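Local coordinates for short chain dehydrogenase (Salmonella typhi, PDB 3G1T), which probably catalyses NAD(P)(H)-dependent oxidation or reduction, as a member of the short-chain dehydrogenase family, at residues 32-37 with 225-230; 71-76 with 123-128; 97-102 with 148-153; 154-159 with 166-171; 199-204 with 213-218. One frame throughout, in Å; residues are numbered along the deposited sequence.

Contact 1 of 5, residues 32-37 with 225-230; sequences LTYARY and PLYLWL
The branched end of L228 packs among T33, Y34 and Y37. Its CG stands anti to its own carbonyl carbon (chi1 -82°). The side chains of L228 and Y37 cross at about a right angle. The methyl CD1 lies over one face of the Y37 ring, 4.0 Å from L228 CD1 to the ring centroid, and makes a CH-pi contact. It is shifted toward the rim, 3.7 Å from L228 CD1 to Y37 CE2. CD2 of L228 sits beside the CB end of the same ring, 3.7 Å from CG of Y37. T33 also meets L228 crosswise, its CG2 3.8 Å from L228 CD1. The hydroxyl of T33 is turned to its own helix and bonds to the backbone O of E29. The pair belongs to one helical layer of a Rossmann fold. Helix 25-36 starts within the glycine-rich TGASDGIG sequence that follows the first strand, and helix 224-231 comes before the last strand. Their short segments cross at -54°. Y34 runs past L228 in the opposite direction, with CD1 of Y34 4.0 Å from CD2 of L228. The backbone N of L228 lies at the edge of the Y34 ring. The Y34 hydroxyl donates to the carbonyl O of Y227, 2.8 Å from OH to O, and approaches from above the carbonyl plane, 54° out of it.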
# COMPACT_ATOMS: atom_id res chain seq x y z
N LEU A 32 -24.81 11.97 -9.63
CA LEU A 32 -26.25 12.02 -9.90
C LEU A 32 -27.14 11.68 -8.73
O LEU A 32 -28.10 12.43 -8.47
CB LEU A 32 -26.59 11.01 -11.01
CG LEU A 32 -26.11 11.48 -12.39
CD1 LEU A 32 -26.40 10.26 -13.31
CD2 LEU A 32 -26.84 12.71 -12.92
N THR A 33 -26.85 10.54 -8.07
CA THR A 33 -27.64 10.04 -6.95
C THR A 33 -27.53 11.00 -5.75
O THR A 33 -28.54 11.36 -5.13
CB THR A 33 -27.14 8.64 -6.46
OG1 THR A 33 -27.07 7.70 -7.53
CG2 THR A 33 -28.11 8.06 -5.47
N TYR A 34 -26.33 11.41 -5.44
CA TYR A 34 -26.20 12.44 -4.32
C TYR A 34 -26.98 13.73 -4.59
O TYR A 34 -27.68 14.21 -3.69
CB TYR A 34 -24.73 12.72 -4.00
CG TYR A 34 -23.94 11.58 -3.45
CD1 TYR A 34 -24.56 10.49 -2.82
CD2 TYR A 34 -22.55 11.62 -3.52
CE1 TYR A 34 -23.79 9.42 -2.29
CE2 TYR A 34 -21.75 10.59 -3.00
CZ TYR A 34 -22.36 9.53 -2.37
OH TYR A 34 -21.53 8.57 -1.80
N ALA A 35 -26.91 14.26 -5.82
CA ALA A 35 -27.73 15.43 -6.23
C ALA A 35 -29.24 15.13 -6.10
O ALA A 35 -30.02 15.97 -5.59
CB ALA A 35 -27.33 15.88 -7.62
N ARG A 36 -29.67 13.94 -6.51
CA ARG A 36 -31.08 13.55 -6.36
C ARG A 36 -31.59 13.44 -4.93
O ARG A 36 -32.81 13.66 -4.68
CB ARG A 36 -31.34 12.27 -7.13
CG ARG A 36 -31.30 12.44 -8.66
CD ARG A 36 -31.13 11.07 -9.39
NE ARG A 36 -31.00 11.27 -10.85
CZ ARG A 36 -30.42 10.41 -11.70
NH1 ARG A 36 -29.87 9.30 -11.23
NH2 ARG A 36 -30.34 10.69 -13.01
N TYR A 37 -30.69 13.16 -3.98
CA TYR A 37 -31.04 13.18 -2.54
C TYR A 37 -30.69 14.53 -1.91
O TYR A 37 -30.52 14.56 -0.71
CB TYR A 37 -30.38 12.01 -1.75
CG TYR A 37 -31.14 10.71 -2.01
CD1 TYR A 37 -32.07 10.24 -1.11
CD2 TYR A 37 -30.98 10.04 -3.23
CE1 TYR A 37 -32.82 9.05 -1.35
CE2 TYR A 37 -31.71 8.86 -3.51
CZ TYR A 37 -32.63 8.38 -2.57
OH TYR A 37 -33.35 7.20 -2.83
N PRO A 225 -27.30 2.17 -2.57
CA PRO A 225 -27.77 2.34 -1.16
C PRO A 225 -26.59 2.52 -0.19
O PRO A 225 -26.65 3.40 0.70
CB PRO A 225 -28.56 1.05 -0.88
CG PRO A 225 -29.17 0.72 -2.25
CD PRO A 225 -28.10 1.14 -3.30
N LEU A 226 -25.53 1.75 -0.37
CA LEU A 226 -24.41 1.89 0.50
C LEU A 226 -23.73 3.25 0.37
O LEU A 226 -23.35 3.82 1.41
CB LEU A 226 -23.40 0.72 0.27
CG LEU A 226 -22.14 0.79 1.11
CD1 LEU A 226 -22.54 0.50 2.58
CD2 LEU A 226 -21.13 -0.31 0.67
N TYR A 227 -23.55 3.76 -0.87
CA TYR A 227 -23.01 5.07 -1.14
C TYR A 227 -23.77 6.21 -0.52
O TYR A 227 -23.14 7.14 -0.01
CB TYR A 227 -22.90 5.28 -2.67
CG TYR A 227 -21.73 4.48 -3.27
CD1 TYR A 227 -20.55 5.11 -3.60
CD2 TYR A 227 -21.83 3.06 -3.48
CE1 TYR A 227 -19.45 4.43 -4.12
CE2 TYR A 227 -20.72 2.36 -4.07
CZ TYR A 227 -19.58 3.06 -4.37
OH TYR A 227 -18.49 2.46 -4.91
N LEU A 228 -25.11 6.11 -0.55
CA LEU A 228 -26.00 7.04 0.13
C LEU A 228 -25.86 6.90 1.66
O LEU A 228 -25.70 7.94 2.36
CB LEU A 228 -27.50 6.71 -0.20
CG LEU A 228 -27.83 7.35 -1.53
CD1 LEU A 228 -29.12 6.63 -2.10
CD2 LEU A 228 -27.94 8.95 -1.39
N TRP A 229 -25.88 5.65 2.17
CA TRP A 229 -25.83 5.43 3.65
C TRP A 229 -24.56 6.05 4.26
O TRP A 229 -24.63 6.76 5.28
CB TRP A 229 -25.86 3.94 3.89
CG TRP A 229 -25.84 3.62 5.36
CD1 TRP A 229 -26.89 3.75 6.26
CD2 TRP A 229 -24.75 3.09 6.08
NE1 TRP A 229 -26.48 3.33 7.52
CE2 TRP A 229 -25.17 2.95 7.44
CE3 TRP A 229 -23.45 2.72 5.71
CZ2 TRP A 229 -24.33 2.41 8.43
CZ3 TRP A 229 -22.59 2.23 6.69
CH2 TRP A 229 -23.05 2.09 8.05
N LEU A 230 -23.41 5.87 3.62
CA LEU A 230 -22.17 6.47 4.19
C LEU A 230 -22.10 7.98 4.17
O LEU A 230 -21.33 8.54 4.94
CB LEU A 230 -20.88 5.90 3.55
CG LEU A 230 -20.51 4.49 4.04
CD1 LEU A 230 -19.33 3.99 3.22
CD2 LEU A 230 -20.11 4.41 5.54

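Contact 2 of 5, residues 71-76 with 123-128; sequences LDLLTC and MQVNVN
The flat carboxamide of Q124 faces the L73-C76 turn through a water. Its NE2 donates to water 1 at 3.0 Å, and the water donates to the carbonyl oxygens of L73 and C76. At the other end of the group, OE1 of Q124 accepts from ND2 of N128 at 3.1 Å. That bond is nearly straight, 173° at the hydrogen. It lies in the amide plane of N128 but reaches Q124 from above its carbonyl plane, 51° out of it. The two amides are therefore not coplanar. NE2 of Q124 also bonds to OE1 of Q120 of the second subunit, which helps fix the rotation of the amide. CG of Q124 is anti to the backbone N (chi1 -167°) and rests 3.6 Å from the carbonyl O of L74. In the Rossmann fold this joins the loop after strand 67-70 to helix 116-142, a helix that also reaches the second subunit. The helix has a wider pi-type turn at 124-128, where M123 O accepts from both V127 N and N128 N. V125 supplies the apolar half. Its CG2 packs 3.9 Å from CB of L74, and CG1 lies 4.1 Å from CB of L73, whose side chain crosses V125 at about a right angle. The loop is shaped by an Asx turn, in which OD2 of D72 accepts from N of L74 at 3.3 Å.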
# COMPACT_ATOMS: atom_id res chain seq x y z
N LEU A 71 -8.68 17.69 -12.56
CA LEU A 71 -7.42 17.35 -11.83
C LEU A 71 -6.98 16.00 -12.35
O LEU A 71 -7.77 15.05 -12.36
CB LEU A 71 -7.58 17.30 -10.32
CG LEU A 71 -6.34 17.10 -9.40
CD1 LEU A 71 -5.46 18.34 -9.20
CD2 LEU A 71 -6.76 16.53 -8.07
N ASP A 72 -5.71 15.93 -12.78
CA ASP A 72 -5.15 14.67 -13.26
C ASP A 72 -4.31 14.09 -12.14
O ASP A 72 -3.25 14.61 -11.83
CB ASP A 72 -4.28 14.91 -14.49
CG ASP A 72 -3.91 13.63 -15.25
OD1 ASP A 72 -3.58 13.77 -16.45
OD2 ASP A 72 -3.91 12.50 -14.70
N LEU A 73 -4.81 13.03 -11.52
CA LEU A 73 -4.22 12.47 -10.30
C LEU A 73 -2.86 11.87 -10.60
O LEU A 73 -1.95 11.85 -9.72
CB LEU A 73 -5.13 11.42 -9.69
CG LEU A 73 -6.43 11.90 -8.97
CD1 LEU A 73 -7.10 10.73 -8.31
CD2 LEU A 73 -6.26 13.04 -7.97
N LEU A 74 -2.70 11.42 -11.84
CA LEU A 74 -1.39 10.85 -12.28
C LEU A 74 -0.26 11.83 -12.20
O LEU A 74 0.87 11.46 -11.89
CB LEU A 74 -1.46 10.23 -13.68
CG LEU A 74 -0.26 9.44 -14.19
CD1 LEU A 74 0.13 8.31 -13.22
CD2 LEU A 74 -0.50 8.91 -15.69
N THR A 75 -0.56 13.10 -12.50
CA THR A 75 0.49 14.11 -12.65
C THR A 75 0.40 15.23 -11.62
O THR A 75 1.29 16.07 -11.54
CB THR A 75 0.50 14.75 -14.07
OG1 THR A 75 -0.68 15.53 -14.23
CG2 THR A 75 0.62 13.72 -15.21
N CYS A 76 -0.66 15.25 -10.82
CA CYS A 76 -0.87 16.40 -9.93
C CYS A 76 0.16 16.51 -8.80
O CYS A 76 0.70 15.50 -8.32
CB CYS A 76 -2.30 16.48 -9.37
SG CYS A 76 -2.66 15.22 -8.10
N MET A 123 0.34 3.27 -8.26
CA MET A 123 0.60 3.73 -6.88
C MET A 123 0.35 5.25 -6.80
O MET A 123 -0.16 5.76 -5.79
CB MET A 123 2.04 3.39 -6.44
CG MET A 123 2.17 1.85 -6.04
SD MET A 123 1.07 1.05 -4.77
CE MET A 123 1.79 1.95 -3.46
N GLN A 124 0.77 5.97 -7.83
CA GLN A 124 0.67 7.43 -7.82
C GLN A 124 -0.78 7.86 -7.81
O GLN A 124 -1.13 8.83 -7.10
CB GLN A 124 1.39 8.07 -9.04
CG GLN A 124 1.58 9.61 -8.91
CD GLN A 124 2.45 9.94 -7.70
OE1 GLN A 124 3.28 9.14 -7.34
NE2 GLN A 124 2.36 11.18 -7.17
N VAL A 125 -1.64 7.20 -8.61
CA VAL A 125 -3.04 7.64 -8.65
C VAL A 125 -3.74 7.16 -7.36
O VAL A 125 -4.44 7.95 -6.69
CB VAL A 125 -3.80 7.09 -9.92
CG1 VAL A 125 -5.36 7.30 -9.85
CG2 VAL A 125 -3.21 7.75 -11.16
N ASN A 126 -3.62 5.85 -7.09
CA ASN A 126 -4.52 5.21 -6.14
C ASN A 126 -4.07 5.53 -4.72
O ASN A 126 -4.90 5.61 -3.79
CB ASN A 126 -4.58 3.67 -6.32
CG ASN A 126 -5.21 3.28 -7.67
OD1 ASN A 126 -5.52 4.20 -8.47
ND2 ASN A 126 -5.38 1.96 -7.95
N VAL A 127 -2.77 5.74 -4.55
CA VAL A 127 -2.30 6.03 -3.20
C VAL A 127 -1.79 7.47 -3.00
O VAL A 127 -2.30 8.23 -2.14
CB VAL A 127 -1.20 5.04 -2.73
CG1 VAL A 127 -0.85 5.26 -1.22
CG2 VAL A 127 -1.65 3.62 -2.89
N ASN A 128 -0.78 7.86 -3.74
CA ASN A 128 -0.14 9.15 -3.36
C ASN A 128 -0.95 10.38 -3.69
O ASN A 128 -0.98 11.36 -2.93
CB ASN A 128 1.25 9.29 -3.99
CG ASN A 128 2.17 8.13 -3.64
OD1 ASN A 128 2.05 7.53 -2.61
ND2 ASN A 128 3.07 7.76 -4.59
O HOH W 1 0.33 12.78 -8.73

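Contact 3 of 5, residues 97-102 with 148-153; sequences GVLHNA and SLVFTS
H100 and F151 hold the same first torsion, with CG anti to the carbonyl carbon (chi1 -73° and -64°). The side chains lie side by side and point the same way. The planes differ by 18°, but the rings are slid apart and barely overlap, with H100 CD2 3.5 Å from F151 CE1. CG1 of V98 lies over one face of the H100 imidazole, near its rim. NE2 of H100 bonds to OG1 of T134 on helix 116-142. V98 and L149 lie side by side on the sheet face of H100 and F151. L99 and V150 do so on the other face, L99 CD1 3.5 Å from V150 CG1. The backbones are joined by V98 N to S148 O, V150 N to V98 O, and H100 N to V150 O at 2.9 Å. Further on, T152 OG1 donates to H100 O in a doubtfully short bond. Water 2 donates to both N101 OD1 and T152 OG1. ND2 of N101 bonds to T20 O. These are adjacent parallel strands at the centre of the Rossmann sheet, and H100, N101 and A102 begin an HNAG sequence corresponding to the NNAG motif of classical short-chain dehydrogenases.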
# COMPACT_ATOMS: atom_id res chain seq x y z
N GLY A 97 -18.69 15.88 2.57
CA GLY A 97 -18.29 14.53 2.17
C GLY A 97 -17.27 14.67 1.07
O GLY A 97 -17.25 15.66 0.33
N VAL A 98 -16.47 13.62 0.99
CA VAL A 98 -15.47 13.37 -0.11
C VAL A 98 -15.53 11.92 -0.43
O VAL A 98 -15.33 11.05 0.45
CB VAL A 98 -14.05 13.78 0.34
CG1 VAL A 98 -13.05 13.38 -0.74
CG2 VAL A 98 -13.98 15.31 0.51
N LEU A 99 -15.91 11.60 -1.70
CA LEU A 99 -15.95 10.23 -2.14
C LEU A 99 -14.86 10.12 -3.18
O LEU A 99 -14.90 10.77 -4.24
CB LEU A 99 -17.33 9.97 -2.76
CG LEU A 99 -17.46 8.62 -3.45
CD1 LEU A 99 -17.17 7.44 -2.56
CD2 LEU A 99 -18.82 8.53 -4.14
N HIS A 100 -13.90 9.25 -2.89
CA HIS A 100 -12.79 9.02 -3.85
C HIS A 100 -13.19 7.82 -4.64
O HIS A 100 -13.10 6.70 -4.12
CB HIS A 100 -11.50 8.69 -3.06
CG HIS A 100 -10.88 9.86 -2.35
ND1 HIS A 100 -10.28 10.91 -3.01
CD2 HIS A 100 -10.66 10.10 -1.02
CE1 HIS A 100 -9.80 11.77 -2.13
NE2 HIS A 100 -10.02 11.29 -0.92
N ASN A 101 -13.53 8.03 -5.91
CA ASN A 101 -13.82 6.91 -6.79
C ASN A 101 -12.73 6.78 -7.87
O ASN A 101 -12.64 5.75 -8.49
CB ASN A 101 -15.11 7.16 -7.57
CG ASN A 101 -16.29 7.38 -6.72
OD1 ASN A 101 -16.90 6.43 -6.20
ND2 ASN A 101 -16.73 8.64 -6.69
N ALA A 102 -11.97 7.83 -8.15
CA ALA A 102 -10.88 7.72 -9.14
C ALA A 102 -9.89 6.60 -8.81
O ALA A 102 -9.55 6.38 -7.66
CB ALA A 102 -10.13 9.05 -9.25
N SER A 148 -17.84 13.12 6.16
CA SER A 148 -17.69 11.64 5.81
C SER A 148 -16.71 11.54 4.60
O SER A 148 -16.94 12.17 3.56
CB SER A 148 -19.04 11.02 5.44
OG SER A 148 -18.87 9.64 5.07
N LEU A 149 -15.61 10.84 4.81
CA LEU A 149 -14.53 10.68 3.78
C LEU A 149 -14.56 9.16 3.44
O LEU A 149 -14.56 8.26 4.33
CB LEU A 149 -13.19 11.05 4.45
CG LEU A 149 -11.88 10.71 3.68
CD1 LEU A 149 -11.88 11.53 2.39
CD2 LEU A 149 -10.73 11.14 4.52
N VAL A 150 -14.69 8.87 2.15
CA VAL A 150 -14.90 7.52 1.72
C VAL A 150 -13.83 7.22 0.68
O VAL A 150 -13.65 8.01 -0.26
CB VAL A 150 -16.32 7.32 1.09
CG1 VAL A 150 -16.41 5.85 0.49
CG2 VAL A 150 -17.40 7.55 2.25
N PHE A 151 -13.15 6.08 0.85
CA PHE A 151 -12.20 5.58 -0.18
C PHE A 151 -12.79 4.39 -0.90
O PHE A 151 -13.65 3.69 -0.39
CB PHE A 151 -10.86 5.17 0.46
CG PHE A 151 -10.10 6.32 1.10
CD1 PHE A 151 -9.25 7.14 0.35
CD2 PHE A 151 -10.30 6.59 2.48
CE1 PHE A 151 -8.49 8.23 0.94
CE2 PHE A 151 -9.56 7.68 3.07
CZ PHE A 151 -8.70 8.48 2.37
N THR A 152 -12.30 4.15 -2.13
CA THR A 152 -12.71 2.94 -2.91
C THR A 152 -11.68 1.84 -2.72
O THR A 152 -10.49 2.02 -2.94
CB THR A 152 -12.85 3.34 -4.40
OG1 THR A 152 -13.81 4.37 -4.52
CG2 THR A 152 -13.32 2.05 -5.18
N SER A 153 -12.17 0.71 -2.24
CA SER A 153 -11.36 -0.52 -2.08
C SER A 153 -11.80 -1.61 -3.09
O SER A 153 -12.43 -1.32 -4.16
CB SER A 153 -11.44 -1.04 -0.63
OG SER A 153 -10.37 -2.00 -0.44
O HOH W 2 -16.41 3.95 -5.72

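Contact 4 of 5, residues 154-159 with 166-171; sequences SSVGRQ and AYATSK
V156 and A168 form the tight part of the contact. CB of A168 presses on the carbonyl O of V156 at 3.4 Å, and V156 CB is 3.9 Å from A168 CB. Nearby, CA of G157 sits 3.7 Å from CB of K171. CG2 of V156 reaches the edge of the Y167 ring, 3.7 Å from CD2 of Y167. V156 O is buried without a partner in the model. The looser place is between S154 and K171, with S154 CB 4.2 Å from K171 CG. S154 CB still touches Y167 CE2 at 3.7 Å. S154 is partly exposed, although its N is buried. Its OG accepts from N of V156 in an ST turn. K171 lays its CG over one face of the Y167 ring, and its NZ bonds to T152 O. A168 also packs on V180 of the second subunit. Y167 and K171 fit the YxxxK motif of short-chain dehydrogenases, and S154 lies 13 residues before the tyrosine, consistent with the family's Ser-Tyr-Lys active site.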
# COMPACT_ATOMS: atom_id res chain seq x y z
N SER A 154 -11.37 -2.82 -2.80
CA SER A 154 -11.63 -3.99 -3.71
C SER A 154 -11.52 -5.25 -2.87
O SER A 154 -10.94 -5.20 -1.77
CB SER A 154 -10.65 -4.02 -4.92
OG SER A 154 -10.83 -5.28 -5.51
N SER A 155 -12.13 -6.38 -3.29
CA SER A 155 -11.88 -7.61 -2.54
C SER A 155 -10.38 -7.92 -2.51
O SER A 155 -9.89 -8.45 -1.55
CB SER A 155 -12.72 -8.76 -3.09
OG SER A 155 -12.20 -9.06 -4.40
N VAL A 156 -9.64 -7.51 -3.54
CA VAL A 156 -8.17 -7.75 -3.56
C VAL A 156 -7.38 -6.77 -2.73
O VAL A 156 -6.16 -6.97 -2.66
CB VAL A 156 -7.52 -7.77 -4.95
CG1 VAL A 156 -7.99 -9.02 -5.69
CG2 VAL A 156 -7.78 -6.46 -5.79
N GLY A 157 -8.08 -5.83 -2.07
CA GLY A 157 -7.50 -5.02 -0.95
C GLY A 157 -7.59 -5.61 0.43
O GLY A 157 -7.04 -5.03 1.36
N ARG A 158 -8.21 -6.77 0.55
CA ARG A 158 -8.45 -7.50 1.83
C ARG A 158 -7.73 -8.84 1.73
O ARG A 158 -7.16 -9.32 2.74
CB ARG A 158 -9.91 -7.77 2.14
CG ARG A 158 -10.71 -6.59 2.58
CD ARG A 158 -11.01 -5.67 1.43
NE ARG A 158 -12.17 -4.80 1.75
CZ ARG A 158 -13.47 -5.12 1.59
NH1 ARG A 158 -13.82 -6.25 0.99
NH2 ARG A 158 -14.42 -4.24 1.92
N GLN A 159 -7.70 -9.41 0.52
CA GLN A 159 -6.98 -10.68 0.33
C GLN A 159 -6.36 -10.64 -1.05
O GLN A 159 -7.03 -10.58 -2.06
CB GLN A 159 -7.91 -11.90 0.52
CG GLN A 159 -7.18 -13.22 0.30
CD GLN A 159 -6.07 -13.47 1.35
OE1 GLN A 159 -6.25 -13.13 2.55
NE2 GLN A 159 -4.92 -14.02 0.91
N ALA A 166 -0.10 -4.39 -9.05
CA ALA A 166 -0.15 -3.04 -8.49
C ALA A 166 -1.52 -2.68 -7.93
O ALA A 166 -1.64 -2.04 -6.92
CB ALA A 166 0.34 -2.01 -9.53
N TYR A 167 -2.57 -3.07 -8.61
CA TYR A 167 -3.93 -2.75 -8.12
C TYR A 167 -4.16 -3.26 -6.67
O TYR A 167 -4.57 -2.47 -5.78
CB TYR A 167 -4.99 -3.38 -9.03
CG TYR A 167 -6.39 -2.80 -8.75
CD1 TYR A 167 -6.67 -1.45 -9.09
CD2 TYR A 167 -7.40 -3.56 -8.12
CE1 TYR A 167 -7.95 -0.90 -8.86
CE2 TYR A 167 -8.69 -2.98 -7.88
CZ TYR A 167 -8.92 -1.69 -8.29
OH TYR A 167 -10.13 -1.08 -8.06
N ALA A 168 -3.99 -4.57 -6.46
CA ALA A 168 -4.20 -5.19 -5.12
C ALA A 168 -3.30 -4.48 -4.06
O ALA A 168 -3.80 -4.12 -2.98
CB ALA A 168 -3.84 -6.61 -5.15
N THR A 169 -2.01 -4.32 -4.39
CA THR A 169 -1.03 -3.62 -3.53
C THR A 169 -1.60 -2.26 -3.16
O THR A 169 -1.55 -1.86 -1.96
CB THR A 169 0.36 -3.54 -4.19
OG1 THR A 169 0.79 -4.87 -4.53
CG2 THR A 169 1.46 -2.94 -3.19
N SER A 170 -2.07 -1.52 -4.16
CA SER A 170 -2.59 -0.13 -3.91
C SER A 170 -3.89 -0.10 -3.12
O SER A 170 -4.17 0.89 -2.42
CB SER A 170 -2.84 0.61 -5.24
OG SER A 170 -4.06 0.17 -5.85
N LYS A 171 -4.74 -1.16 -3.24
CA LYS A 171 -5.94 -1.22 -2.44
C LYS A 171 -5.66 -1.68 -0.97
O LYS A 171 -6.34 -1.21 -0.05
CB LYS A 171 -7.04 -2.05 -3.18
CG LYS A 171 -7.44 -1.38 -4.54
CD LYS A 171 -7.98 0.05 -4.38
CE LYS A 171 -8.62 0.70 -5.63
NZ LYS A 171 -9.08 2.12 -5.26

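Contact 5 of 5, residues 199-204 with 213-218; sequences GTRTSM and DPQKLK
R201 reaches across to the 213-218 loop along its whole side chain. R201 CB lies 3.8 Å from K218 O. R201 CG meets CB of P214, also at 3.8 Å. R201 CD lies 3.6 Å from P214 O. The chain then bends (chi3 -49°), which puts R201 NE 2.8 Å from P214 O, to which it donates from above the carbonyl plane. R201 NH2 donates to L217 O at 2.9 Å. Nearest to R201 NH1 is OE1 of Q215, 3.7 Å away and over one face of the guanidinium. The backbone N of R201 bonds to K218 O at 2.9 Å. Water 3 links G199 O to K218 N. In the Rossmann fold this joins the loop after strand 190-196 to the 3-10 turn at 214-216, a region that often borders the substrate pocket in this family. P214 O takes R201 NE and L217 N from opposite faces. The arginine is thus held by neutral carbonyl groups across the contact, whose partial negative charge would probably stabilise its positive charge.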
# COMPACT_ATOMS: atom_id res chain seq x y z
N GLY A 199 -18.08 -6.74 -7.95
CA GLY A 199 -18.18 -6.78 -9.43
C GLY A 199 -19.37 -5.96 -9.97
O GLY A 199 -20.53 -6.35 -9.79
N THR A 200 -19.08 -4.87 -10.69
CA THR A 200 -20.15 -3.96 -11.13
C THR A 200 -19.93 -3.69 -12.58
O THR A 200 -18.77 -3.76 -13.06
CB THR A 200 -20.07 -2.62 -10.29
OG1 THR A 200 -20.13 -2.94 -8.90
CG2 THR A 200 -21.18 -1.62 -10.63
N ARG A 201 -20.99 -3.35 -13.29
CA ARG A 201 -20.94 -3.13 -14.73
C ARG A 201 -20.25 -1.81 -15.04
O ARG A 201 -20.94 -0.75 -15.13
CB ARG A 201 -22.32 -3.18 -15.37
CG ARG A 201 -22.35 -3.27 -16.94
CD ARG A 201 -23.81 -3.29 -17.46
NE ARG A 201 -24.64 -4.27 -16.76
CZ ARG A 201 -25.98 -4.25 -16.70
NH1 ARG A 201 -26.72 -3.30 -17.33
NH2 ARG A 201 -26.59 -5.22 -16.03
N THR A 202 -18.91 -1.88 -15.19
CA THR A 202 -18.05 -0.76 -15.54
C THR A 202 -16.98 -1.12 -16.60
O THR A 202 -16.63 -2.28 -16.83
CB THR A 202 -17.28 -0.23 -14.26
OG1 THR A 202 -16.30 -1.19 -13.86
CG2 THR A 202 -18.26 0.08 -13.09
N SER A 203 -16.40 -0.12 -17.24
CA SER A 203 -15.35 -0.41 -18.18
C SER A 203 -14.12 -1.04 -17.50
O SER A 203 -13.51 -1.95 -18.11
CB SER A 203 -14.98 0.83 -18.98
OG SER A 203 -14.47 1.83 -18.09
N MET A 204 -13.79 -0.61 -16.25
CA MET A 204 -12.67 -1.23 -15.50
C MET A 204 -12.82 -2.75 -15.26
O MET A 204 -11.88 -3.57 -15.60
CB MET A 204 -12.27 -0.45 -14.19
CG MET A 204 -11.13 -1.12 -13.47
SD MET A 204 -10.78 -0.32 -11.78
CE MET A 204 -10.18 1.14 -12.54
N ASP A 213 -19.91 -11.81 -18.82
CA ASP A 213 -21.06 -11.13 -19.38
C ASP A 213 -21.46 -10.03 -18.47
O ASP A 213 -21.98 -10.34 -17.39
CB ASP A 213 -22.21 -12.06 -19.45
CG ASP A 213 -23.42 -11.43 -20.11
OD1 ASP A 213 -23.44 -10.21 -20.39
OD2 ASP A 213 -24.38 -12.17 -20.35
N PRO A 214 -21.24 -8.74 -18.88
CA PRO A 214 -21.48 -7.62 -17.94
C PRO A 214 -22.95 -7.46 -17.66
O PRO A 214 -23.34 -6.75 -16.71
CB PRO A 214 -20.96 -6.38 -18.68
CG PRO A 214 -20.74 -6.82 -20.12
CD PRO A 214 -20.63 -8.31 -20.15
N GLN A 215 -23.80 -8.10 -18.47
CA GLN A 215 -25.22 -7.94 -18.29
C GLN A 215 -25.78 -8.78 -17.17
O GLN A 215 -27.00 -8.58 -16.80
CB GLN A 215 -25.95 -8.22 -19.65
CG GLN A 215 -25.61 -7.18 -20.70
CD GLN A 215 -26.27 -5.82 -20.49
OE1 GLN A 215 -27.44 -5.70 -20.02
NE2 GLN A 215 -25.55 -4.77 -20.86
N LYS A 216 -24.92 -9.67 -16.63
CA LYS A 216 -25.24 -10.45 -15.46
C LYS A 216 -24.76 -9.76 -14.17
O LYS A 216 -25.02 -10.24 -13.08
CB LYS A 216 -24.69 -11.85 -15.55
CG LYS A 216 -25.27 -12.55 -16.80
CD LYS A 216 -25.88 -13.91 -16.49
CE LYS A 216 -26.52 -14.57 -17.71
NZ LYS A 216 -25.49 -15.01 -18.69
N LEU A 217 -24.09 -8.63 -14.33
CA LEU A 217 -23.62 -7.86 -13.16
C LEU A 217 -24.63 -6.77 -12.72
O LEU A 217 -25.40 -6.22 -13.53
CB LEU A 217 -22.32 -7.19 -13.54
CG LEU A 217 -21.07 -8.06 -13.85
CD1 LEU A 217 -19.98 -7.07 -14.26
CD2 LEU A 217 -20.65 -8.97 -12.70
N LYS A 218 -24.62 -6.42 -11.43
CA LYS A 218 -25.32 -5.25 -10.96
C LYS A 218 -24.69 -4.01 -11.61
O LYS A 218 -23.48 -4.00 -11.88
CB LYS A 218 -25.17 -5.15 -9.40
CG LYS A 218 -25.81 -6.37 -8.62
CD LYS A 218 -27.32 -6.43 -8.79
CE LYS A 218 -28.04 -7.38 -7.75
NZ LYS A 218 -27.41 -7.39 -6.42
O HOH W 3 -22.75 -8.04 -9.59

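How the contacts relate
All five contacts belong to one Rossmann fold with a seven-strand parallel sheet. Contact 3 is its core, about 3 Å from the chain centre, and pairs strands 97-99 and 147-152. Contact 1 packs two helices against this part of the sheet, 12 Å from contact 3 between centres. Contact 2 lies across the chain's centre from contact 1, 25 Å between centres. Contacts 2 and 3 interleave along the chain (71-76, 97-102, 123-128, 148-153). Contact 4 follows, then contact 5, and contact 1 encloses all four. Contacts 2, 3 and 4 touch one another. Contacts 2 and 4 also reach the second subunit. Contact 5 meets contact 4 through Y167 and M204. The likely active site thus lies beyond the strand ends, beside the 199-218 region.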